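Putative TOXIN related protein (Parabacteroides distasonis ATCC 8503, PDB 3K0Y) is of unknown function, but is a NigD-like protein named as a putative toxin-related protein, pairing an OB-type domain with a beta-sandwich domain. Local coordinates at residues W12-T17 with V56-L61; T132-N137 with H154-D159; D146-E151 with S175-K180. One frame throughout, in Å; residues are numbered along the deposited sequence.

Contact 1. Residues W12-T17 with V56-L61; sequences WIAVAT and VNFTIL
Two antiparallel strands of the NigD-like OB domain meet here, Trp12, Ala14 and Ala16 of one strand lying against Val56 and Phe58 of the other. Trp12 and Phe58 form a hydrogen-bonded pair: Trp12 N gives a nearly straight bond to Phe58 O at 2.9 Å, and Phe58 N returns one to Trp12 O. Ala14 and Val56 repeat this two-way exchange, while Ile13 and Asn57 between them are a non-hydrogen-bonded pair on the other face, where Asn57 OD1 takes a bond from Asn79 of strand 74-88. Phe58 has CG in the crowded position between the backbone N and the carbonyl carbon (chi1 64°). Trp12 CB sits over one face of the Phe58 ring, 3.3 Å from Phe58 CZ, in a CH-pi contact; the five-membered ring of Trp12 and the Phe58 ring meet obliquely, planes at 34°. Ala14 CB touches the Phe58 edge at CE1, 4.1 Å away. At the indole edge, Ile60 CG1 lies 3.8 Å from Trp12 NE1. Farther along, Ala16 CB meets Val56 CG2 at 4.0 Å. With 133° between the N-to-C directions of the two segment axes, the pair has the strongly twisted, coiled character of OB-fold strands.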
loop_
_atom_site.group_PDB
_atom_site.type_symbol
_atom_site.label_atom_id
_atom_site.label_comp_id
_atom_site.label_asym_id
_atom_site.label_seq_id
_atom_site.Cartn_x
_atom_site.Cartn_y
_atom_site.Cartn_z
ATOM N N TRP A 12 -8.203 -17.546 -7.464
ATOM C CA TRP A 12 -7.162 -16.525 -7.526
ATOM C C TRP A 12 -7.058 -15.769 -6.189
ATOM O O TRP A 12 -8.058 -15.545 -5.502
ATOM C CB TRP A 12 -7.480 -15.532 -8.635
ATOM C CG TRP A 12 -7.554 -16.126 -10.002
ATOM C CD1 TRP A 12 -8.676 -16.299 -10.760
ATOM C CD2 TRP A 12 -6.462 -16.630 -10.787
ATOM N NE1 TRP A 12 -8.357 -16.874 -11.956
ATOM C CE2 TRP A 12 -7.005 -17.098 -12.002
ATOM C CE3 TRP A 12 -5.083 -16.747 -10.572
ATOM C CZ2 TRP A 12 -6.214 -17.675 -13.011
ATOM C CZ3 TRP A 12 -4.293 -17.314 -11.575
ATOM C CH2 TRP A 12 -4.866 -17.771 -12.779
ATOM N N ILE A 13 -5.845 -15.379 -5.818
ATOM C CA ILE A 13 -5.646 -14.499 -4.685
ATOM C C ILE A 13 -4.879 -13.306 -5.175
ATOM O O ILE A 13 -3.868 -13.456 -5.825
ATOM C CB ILE A 13 -4.938 -15.182 -3.515
ATOM C CG1 ILE A 13 -5.602 -16.549 -3.232
ATOM C CG2 ILE A 13 -5.054 -14.287 -2.259
ATOM C CD1 ILE A 13 -5.216 -17.220 -1.894
ATOM N N ALA A 14 -5.399 -12.109 -4.905
ATOM C CA ALA A 14 -4.770 -10.871 -5.363
ATOM C C ALA A 14 -5.133 -9.656 -4.481
ATOM O O ALA A 14 -6.166 -9.660 -3.787
ATOM C CB ALA A 14 -5.160 -10.611 -6.829
ATOM N N VAL A 15 -4.272 -8.633 -4.512
ATOM C CA VAL A 15 -4.552 -7.357 -3.901
ATOM C C VAL A 15 -5.402 -6.576 -4.928
ATOM O O VAL A 15 -5.079 -6.584 -6.126
ATOM C CB VAL A 15 -3.243 -6.631 -3.445
ATOM C CG1 VAL A 15 -3.521 -5.203 -2.873
ATOM C CG2 VAL A 15 -2.501 -7.472 -2.419
ATOM N N ALA A 16 -6.526 -6.007 -4.472
ATOM C CA ALA A 16 -7.447 -5.231 -5.304
ATOM C C ALA A 16 -7.828 -3.941 -4.609
ATOM O O ALA A 16 -7.888 -3.887 -3.371
ATOM C CB ALA A 16 -8.737 -6.009 -5.559
ATOM N N THR A 17 -8.184 -2.949 -5.407
ATOM C CA THR A 17 -8.850 -1.768 -4.898
ATOM C C THR A 17 -10.367 -1.929 -4.965
ATOM O O THR A 17 -10.917 -2.314 -5.978
ATOM C CB THR A 17 -8.421 -0.514 -5.635
ATOM O OG1 THR A 17 -6.981 -0.468 -5.656
ATOM C CG2 THR A 17 -9.058 0.794 -4.947
ATOM N N VAL A 56 -8.147 -10.340 -1.798
ATOM C CA VAL A 56 -9.353 -10.970 -2.285
ATOM C C VAL A 56 -9.107 -12.381 -2.836
ATOM O O VAL A 56 -8.251 -12.570 -3.685
ATOM C CB VAL A 56 -10.015 -10.127 -3.397
ATOM C CG1 VAL A 56 -11.317 -10.766 -3.828
ATOM C CG2 VAL A 56 -10.256 -8.645 -2.918
ATOM N N ASN A 57 -9.893 -13.347 -2.353
ATOM C CA ASN A 57 -9.919 -14.714 -2.854
ATOM C C ASN A 57 -11.183 -14.806 -3.710
ATOM O O ASN A 57 -12.297 -14.615 -3.204
ATOM C CB ASN A 57 -9.977 -15.686 -1.689
ATOM C CG ASN A 57 -9.921 -17.188 -2.131
ATOM O OD1 ASN A 57 -10.348 -17.571 -3.230
ATOM N ND2 ASN A 57 -9.375 -18.019 -1.255
ATOM N N PHE A 58 -11.006 -15.000 -5.014
ATOM C CA PHE A 58 -12.117 -14.959 -5.945
ATOM C C PHE A 58 -12.027 -16.089 -6.998
ATOM O O PHE A 58 -10.950 -16.634 -7.279
ATOM C CB PHE A 58 -12.227 -13.573 -6.614
ATOM C CG PHE A 58 -11.048 -13.207 -7.483
ATOM C CD1 PHE A 58 -9.918 -12.609 -6.934
ATOM C CD2 PHE A 58 -11.055 -13.474 -8.855
ATOM C CE1 PHE A 58 -8.829 -12.288 -7.721
ATOM C CE2 PHE A 58 -9.956 -13.136 -9.650
ATOM C CZ PHE A 58 -8.843 -12.534 -9.070
ATOM N N THR A 59 -13.184 -16.419 -7.549
ATOM C CA THR A 59 -13.335 -17.421 -8.600
ATOM C C THR A 59 -13.983 -16.732 -9.795
ATOM O O THR A 59 -15.022 -16.087 -9.661
ATOM C CB THR A 59 -14.230 -18.553 -8.122
ATOM O OG1 THR A 59 -13.649 -19.166 -6.960
ATOM C CG2 THR A 59 -14.446 -19.625 -9.235
ATOM N N ILE A 60 -13.356 -16.856 -10.959
ATOM C CA ILE A 60 -13.856 -16.240 -12.182
ATOM C C ILE A 60 -15.079 -17.011 -12.675
ATOM O O ILE A 60 -15.017 -18.222 -12.782
ATOM C CB ILE A 60 -12.778 -16.279 -13.279
ATOM C CG1 ILE A 60 -11.641 -15.301 -12.943
ATOM C CG2 ILE A 60 -13.409 -16.024 -14.668
ATOM C CD1 ILE A 60 -11.731 -13.929 -13.614
ATOM N N LEU A 61 -16.171 -16.307 -12.971
ATOM C CA LEU A 61 -17.421 -16.943 -13.402
ATOM C C LEU A 61 -17.657 -16.839 -14.912
ATOM O O LEU A 61 -18.325 -17.702 -15.507
ATOM C CB LEU A 61 -18.614 -16.333 -12.670
ATOM C CG LEU A 61 -18.636 -16.456 -11.141
ATOM C CD1 LEU A 61 -19.942 -15.880 -10.581
ATOM C CD2 LEU A 61 -18.453 -17.908 -10.701
#

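Contact 2. Residues T132-N137 with H154-D159; sequences TAHFIN and HNAYDD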
loop_
_atom_site.group_PDB
_atom_site.type_symbol
_atom_site.label_atom_id
_atom_site.label_comp_id
_atom_site.label_asym_id
_atom_site.label_seq_id
_atom_site.Cartn_x
_atom_site.Cartn_y
_atom_site.Cartn_z
ATOM N N THR A 132 0.694 -4.210 22.046
ATOM C CA THR A 132 0.466 -2.836 21.565
ATOM C C THR A 132 0.501 -2.799 20.059
ATOM O O THR A 132 1.402 -3.353 19.440
ATOM C CB THR A 132 1.544 -1.823 22.047
ATOM O OG1 THR A 132 1.803 -2.015 23.421
ATOM C CG2 THR A 132 1.090 -0.377 21.823
ATOM N N ALA A 133 -0.489 -2.097 19.521
ATOM C CA ALA A 133 -0.670 -1.840 18.119
ATOM C C ALA A 133 0.551 -1.083 17.537
ATOM O O ALA A 133 1.047 -0.144 18.145
ATOM C CB ALA A 133 -1.983 -1.006 17.959
ATOM N N HIS A 134 1.046 -1.519 16.381
ATOM C CA HIS A 134 2.155 -0.858 15.706
ATOM C C HIS A 134 1.622 0.223 14.745
ATOM O O HIS A 134 0.591 0.035 14.145
ATOM C CB HIS A 134 2.989 -1.868 14.933
ATOM C CG HIS A 134 3.614 -2.931 15.775
ATOM N ND1 HIS A 134 4.693 -3.672 15.341
ATOM C CD2 HIS A 134 3.299 -3.405 17.012
ATOM C CE1 HIS A 134 5.032 -4.535 16.291
ATOM N NE2 HIS A 134 4.204 -4.387 17.315
ATOM N N PHE A 135 2.343 1.344 14.625
ATOM C CA PHE A 135 1.978 2.480 13.772
ATOM C C PHE A 135 2.810 2.378 12.499
ATOM O O PHE A 135 4.018 2.358 12.588
ATOM C CB PHE A 135 2.355 3.748 14.522
ATOM C CG PHE A 135 1.740 5.028 14.019
ATOM C CD1 PHE A 135 0.487 5.063 13.419
ATOM C CD2 PHE A 135 2.381 6.223 14.309
ATOM C CE1 PHE A 135 -0.113 6.261 13.050
ATOM C CE2 PHE A 135 1.814 7.455 13.942
ATOM C CZ PHE A 135 0.535 7.468 13.314
ATOM N N ILE A 136 2.149 2.374 11.345
ATOM C CA ILE A 136 2.737 2.068 10.031
ATOM C C ILE A 136 2.500 3.295 9.164
ATOM O O ILE A 136 1.354 3.714 8.987
ATOM C CB ILE A 136 2.012 0.859 9.339
ATOM C CG1 ILE A 136 1.937 -0.361 10.246
ATOM C CG2 ILE A 136 2.706 0.418 8.091
ATOM C CD1 ILE A 136 3.354 -0.878 10.653
ATOM N N ASN A 137 3.565 3.879 8.629
ATOM C CA ASN A 137 3.411 5.083 7.809
ATOM C C ASN A 137 4.407 5.210 6.658
ATOM O O ASN A 137 5.459 4.600 6.650
ATOM C CB ASN A 137 3.572 6.331 8.674
ATOM C CG ASN A 137 2.398 6.565 9.575
ATOM O OD1 ASN A 137 1.357 7.031 9.130
ATOM N ND2 ASN A 137 2.549 6.210 10.843
ATOM N N HIS A 154 7.962 2.432 10.854
ATOM C CA HIS A 154 7.336 1.451 11.724
ATOM C C HIS A 154 7.671 1.786 13.160
ATOM O O HIS A 154 8.873 1.903 13.517
ATOM C CB HIS A 154 7.800 0.055 11.334
ATOM C CG HIS A 154 7.471 -1.036 12.316
ATOM N ND1 HIS A 154 8.452 -1.763 12.944
ATOM C CD2 HIS A 154 6.296 -1.591 12.696
ATOM C CE1 HIS A 154 7.898 -2.684 13.716
ATOM N NE2 HIS A 154 6.585 -2.595 13.594
ATOM N N ASN A 155 6.619 1.993 13.957
ATOM C CA ASN A 155 6.764 2.150 15.415
ATOM C C ASN A 155 6.073 1.007 16.135
ATOM O O ASN A 155 4.864 0.896 16.070
ATOM C CB ASN A 155 6.115 3.448 15.877
ATOM C CG ASN A 155 6.731 4.001 17.148
ATOM O OD1 ASN A 155 7.193 3.270 17.999
ATOM N ND2 ASN A 155 6.747 5.311 17.255
ATOM N N ALA A 156 6.850 0.190 16.832
ATOM C CA ALA A 156 6.366 -0.917 17.686
ATOM C C ALA A 156 6.072 -0.502 19.146
ATOM O O ALA A 156 5.561 -1.324 19.939
ATOM C CB ALA A 156 7.417 -2.045 17.695
ATOM N N TYR A 157 6.440 0.732 19.498
ATOM C CA TYR A 157 6.302 1.274 20.879
ATOM C C TYR A 157 6.906 0.291 21.892
ATOM O O TYR A 157 8.053 -0.097 21.760
ATOM C CB TYR A 157 4.827 1.648 21.205
ATOM C CG TYR A 157 4.229 2.656 20.236
ATOM C CD1 TYR A 157 4.573 4.013 20.298
ATOM C CD2 TYR A 157 3.368 2.234 19.219
ATOM C CE1 TYR A 157 4.026 4.933 19.388
ATOM C CE2 TYR A 157 2.838 3.134 18.271
ATOM C CZ TYR A 157 3.166 4.465 18.362
ATOM O OH TYR A 157 2.634 5.305 17.436
ATOM N N ASP A 158 6.140 -0.128 22.882
ATOM C CA ASP A 158 6.643 -1.056 23.911
ATOM C C ASP A 158 6.224 -2.507 23.678
ATOM O O ASP A 158 6.290 -3.299 24.589
ATOM C CB ASP A 158 6.172 -0.607 25.314
ATOM C CG ASP A 158 4.655 -0.529 25.441
ATOM O OD1 ASP A 158 3.913 -0.627 24.438
ATOM O OD2 ASP A 158 4.181 -0.346 26.566
ATOM N N ASP A 159 5.772 -2.847 22.470
ATOM C CA ASP A 159 5.366 -4.213 22.164
ATOM C C ASP A 159 6.517 -5.199 22.350
ATOM O O ASP A 159 7.537 -5.079 21.712
ATOM C CB ASP A 159 4.855 -4.339 20.734
ATOM C CG ASP A 159 3.936 -5.510 20.548
ATOM O OD1 ASP A 159 3.207 -5.900 21.516
ATOM O OD2 ASP A 159 3.906 -6.027 19.416
#
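The His134 imidazole has Ala156 over one face, its CA above the ring centre in a CH-pi contact, and polar partners at its edge; Trp128 also stacks on this ring, and Asn137 ND2 stands over the centre of the Phe135 ring. The site lies at the open end of the beta hairpin formed by strands 135-139 and 149-155. His134 ND1 and His154 NE2 are hydrogen-bonded at 2.8 Å, the rings meeting rim to rim with planes at 44°; His154 ND1 bonds to Asp104 O. His134 NE2 donates to Asp159 OD2 at 2.7 Å, nearly in the ring plane although the carboxylate is turned 82° from it. Imidazole rotation is thus fixed by bonds at both nitrogens, and the carboxylate, shared with Gly129 N and Lys131 N, would tend to polarise the ring. Phe135 and Asn155 exchange two backbone bonds; a type II' turn, Ala156 to Asp159, follows, and Asn155 OD1 accepts from Tyr157 N in an Asx turn. Tyr157 CE2 lies 3.8 Å from Phe135 CB. Asp159 OD1 accepts from Thr132 N at 3.1 Å, from above the carboxylate plane. Thr132 OG1 donates to Asp158 OD1 at 2.7 Å, on its syn side, tilted out of the Asp158 carboxylate plane.

Contact 3. Residues D146-E151 with S175-K180; sequences DPYTLE and SLPDTK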
loop_
_atom_site.group_PDB
_atom_site.type_symbol
_atom_site.label_atom_id
_atom_site.label_comp_id
_atom_site.label_asym_id
_atom_site.label_seq_id
_atom_site.Cartn_x
_atom_site.Cartn_y
_atom_site.Cartn_z
ATOM N N ASP A 146 12.861 16.840 -2.848
ATOM C CA ASP A 146 13.061 15.410 -3.100
ATOM C C ASP A 146 11.691 14.747 -2.981
ATOM O O ASP A 146 11.497 13.870 -2.156
ATOM C CB ASP A 146 14.069 14.873 -2.074
ATOM C CG ASP A 146 14.711 13.513 -2.483
ATOM O OD1 ASP A 146 14.364 12.903 -3.579
ATOM O OD2 ASP A 146 15.576 13.038 -1.661
ATOM N N PRO A 147 10.727 15.175 -3.809
ATOM C CA PRO A 147 9.337 14.708 -3.612
ATOM C C PRO A 147 9.134 13.183 -3.794
ATOM O O PRO A 147 8.264 12.587 -3.136
ATOM C CB PRO A 147 8.539 15.511 -4.645
ATOM C CG PRO A 147 9.534 15.974 -5.645
ATOM C CD PRO A 147 10.854 16.070 -4.972
ATOM N N TYR A 148 9.994 12.557 -4.585
ATOM C CA TYR A 148 9.866 11.137 -4.911
ATOM C C TYR A 148 10.739 10.244 -4.067
ATOM O O TYR A 148 10.973 9.096 -4.449
ATOM C CB TYR A 148 10.155 10.924 -6.385
ATOM C CG TYR A 148 9.216 11.707 -7.238
ATOM C CD1 TYR A 148 7.863 11.406 -7.244
ATOM C CD2 TYR A 148 9.657 12.787 -8.008
ATOM C CE1 TYR A 148 6.968 12.125 -8.018
ATOM C CE2 TYR A 148 8.760 13.513 -8.823
ATOM C CZ TYR A 148 7.425 13.175 -8.810
ATOM O OH TYR A 148 6.505 13.839 -9.559
ATOM N N THR A 149 11.222 10.769 -2.941
ATOM C CA THR A 149 11.999 10.002 -1.979
ATOM C C THR A 149 11.087 9.900 -0.742
ATOM O O THR A 149 10.674 10.930 -0.142
ATOM C CB THR A 149 13.384 10.633 -1.598
ATOM O OG1 THR A 149 14.256 10.714 -2.743
ATOM C CG2 THR A 149 14.088 9.803 -0.498
ATOM N N LEU A 150 10.776 8.659 -0.362
ATOM C CA LEU A 150 9.877 8.371 0.748
ATOM C C LEU A 150 10.545 7.503 1.791
ATOM O O LEU A 150 11.558 6.852 1.511
ATOM C CB LEU A 150 8.621 7.719 0.235
ATOM C CG LEU A 150 7.884 8.424 -0.899
ATOM C CD1 LEU A 150 6.932 7.416 -1.611
ATOM C CD2 LEU A 150 7.078 9.573 -0.364
ATOM N N GLU A 151 9.992 7.518 3.011
ATOM C CA GLU A 151 10.455 6.642 4.070
ATOM C C GLU A 151 9.278 5.827 4.611
ATOM O O GLU A 151 8.238 6.381 4.968
ATOM C CB GLU A 151 11.040 7.429 5.231
ATOM C CG GLU A 151 12.215 8.217 4.936
ATOM C CD GLU A 151 12.725 9.055 6.145
ATOM O OE1 GLU A 151 12.026 9.202 7.174
ATOM O OE2 GLU A 151 13.849 9.558 6.032
ATOM N N SER A 175 -1.038 11.960 -3.796
ATOM C CA SER A 175 -0.553 13.236 -3.283
ATOM C C SER A 175 0.869 13.542 -3.744
ATOM O O SER A 175 1.387 14.596 -3.402
ATOM C CB SER A 175 -0.564 13.214 -1.731
ATOM O OG SER A 175 0.445 12.334 -1.228
ATOM N N LEU A 176 1.522 12.640 -4.478
ATOM C CA LEU A 176 2.833 12.954 -5.034
ATOM C C LEU A 176 2.637 13.929 -6.204
ATOM O O LEU A 176 1.589 13.901 -6.842
ATOM C CB LEU A 176 3.576 11.723 -5.523
ATOM C CG LEU A 176 4.021 10.724 -4.440
ATOM C CD1 LEU A 176 4.639 9.501 -5.140
ATOM C CD2 LEU A 176 4.957 11.353 -3.411
ATOM N N PRO A 177 3.635 14.796 -6.470
ATOM C CA PRO A 177 3.432 15.724 -7.590
ATOM C C PRO A 177 3.229 14.987 -8.905
ATOM O O PRO A 177 3.806 13.891 -9.138
ATOM C CB PRO A 177 4.702 16.611 -7.594
ATOM C CG PRO A 177 5.490 16.282 -6.319
ATOM C CD PRO A 177 4.988 14.877 -5.894
ATOM N N ASP A 178 2.385 15.565 -9.755
ATOM C CA ASP A 178 2.069 14.954 -11.044
ATOM C C ASP A 178 3.366 14.775 -11.819
ATOM O O ASP A 178 4.171 15.667 -11.859
ATOM C CB ASP A 178 1.075 15.787 -11.842
ATOM C CG ASP A 178 0.372 14.963 -12.927
ATOM O OD1 ASP A 178 1.061 14.317 -13.750
ATOM O OD2 ASP A 178 -0.872 14.931 -12.943
ATOM N N THR A 179 3.587 13.592 -12.372
ATOM C CA THR A 179 4.790 13.355 -13.160
ATOM C C THR A 179 4.531 13.765 -14.597
ATOM O O THR A 179 5.375 13.554 -15.446
ATOM C CB THR A 179 5.219 11.880 -13.163
ATOM O OG1 THR A 179 4.278 11.126 -13.931
ATOM C CG2 THR A 179 5.327 11.335 -11.753
ATOM N N LYS A 180 3.368 14.381 -14.828
ATOM C CA LYS A 180 2.793 14.591 -16.148
ATOM C C LYS A 180 2.382 13.177 -16.545
ATOM O O LYS A 180 1.711 12.503 -15.734
ATOM C CB LYS A 180 3.783 15.265 -17.094
ATOM C CG LYS A 180 4.607 16.415 -16.467
ATOM C CD LYS A 180 3.822 17.338 -15.552
ATOM C CE LYS A 180 4.667 18.523 -15.067
ATOM N NZ LYS A 180 4.373 19.796 -15.787
#
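Pro147 and Leu176 are the nearest CA pair, 6.9 Å apart, where a type I turn from Asp146 to Thr149, leading into strand 149-155, faces an irregular loop. No backbone hydrogen bond joins the two segments, and side chains carry the contact. Tyr148 makes the largest share of the buried surface. Its CG stands anti to the carbonyl carbon, beside the backbone N (chi1 -59°); the side chain reaches tip to tip toward Pro177. The phenol OH donates to Pro177 O at 2.7 Å. It meets this oxygen from above the carbonyl plane, 55° out of it, with a C=O...OH angle of 120°. Pro177 O lies at the phenol edge, near its plane, while Pro177 CD packs on Tyr148 CE1 at 4.0 Å. Thr179 adds its methyl, CG2 lying 3.5 Å from Tyr148 OH; its own hydroxyl is hydrogen-bonded to Glu182 O. The two prolines cross at about a right angle, Pro147 CB against Pro177 CG at 3.6 Å. Deeper in, Leu176 CD2 approaches Pro147 O and touches Leu150 CD2 at 4.1 Å. Both leucines also pack on Leu186 of strand 184-192, the neighbour of 149-155 in the four-stranded sheet, which places the apolar side of the contact against the sandwich sheet. Pro147 O has a polar partner of its own, Gln140 NE2. Proline has no N-H to give, yet its carbonyl remains an acceptor, and Tyr148 meets Pro177 through its hydroxyl on the carbonyl and its CE1 on the ring carbon CD. The chemistry is therefore that of an apolar junction of proline, leucine and tyrosine carbons with one phenol-to-carbonyl hydrogen bond across it, without any salt bridge between the two segments.

The three contacts illustrate how a beta protein varies its chemistry with position in the fold. Contact 1 belongs to the OB domain, whereas contacts 2 and 3 belong to the sandwich domain and share strand 149-155, touching its two ends with centres about 25 Å apart; both reach the same four-stranded sheet, in which 135-139 and 149-155 are neighbours. All three are partly buried, each mixing buried residues with exposed ones. Pairing along strands dominates contact 1, with aromatic and aliphatic packing on one face. Contact 2 has just one hydrogen-bonded strand pair and relies more on histidine and carboxylate side chains. Contact 3 lacks strand pairing altogether, joining a turn to a loop through carbon surfaces and a single side-chain hydrogen bond.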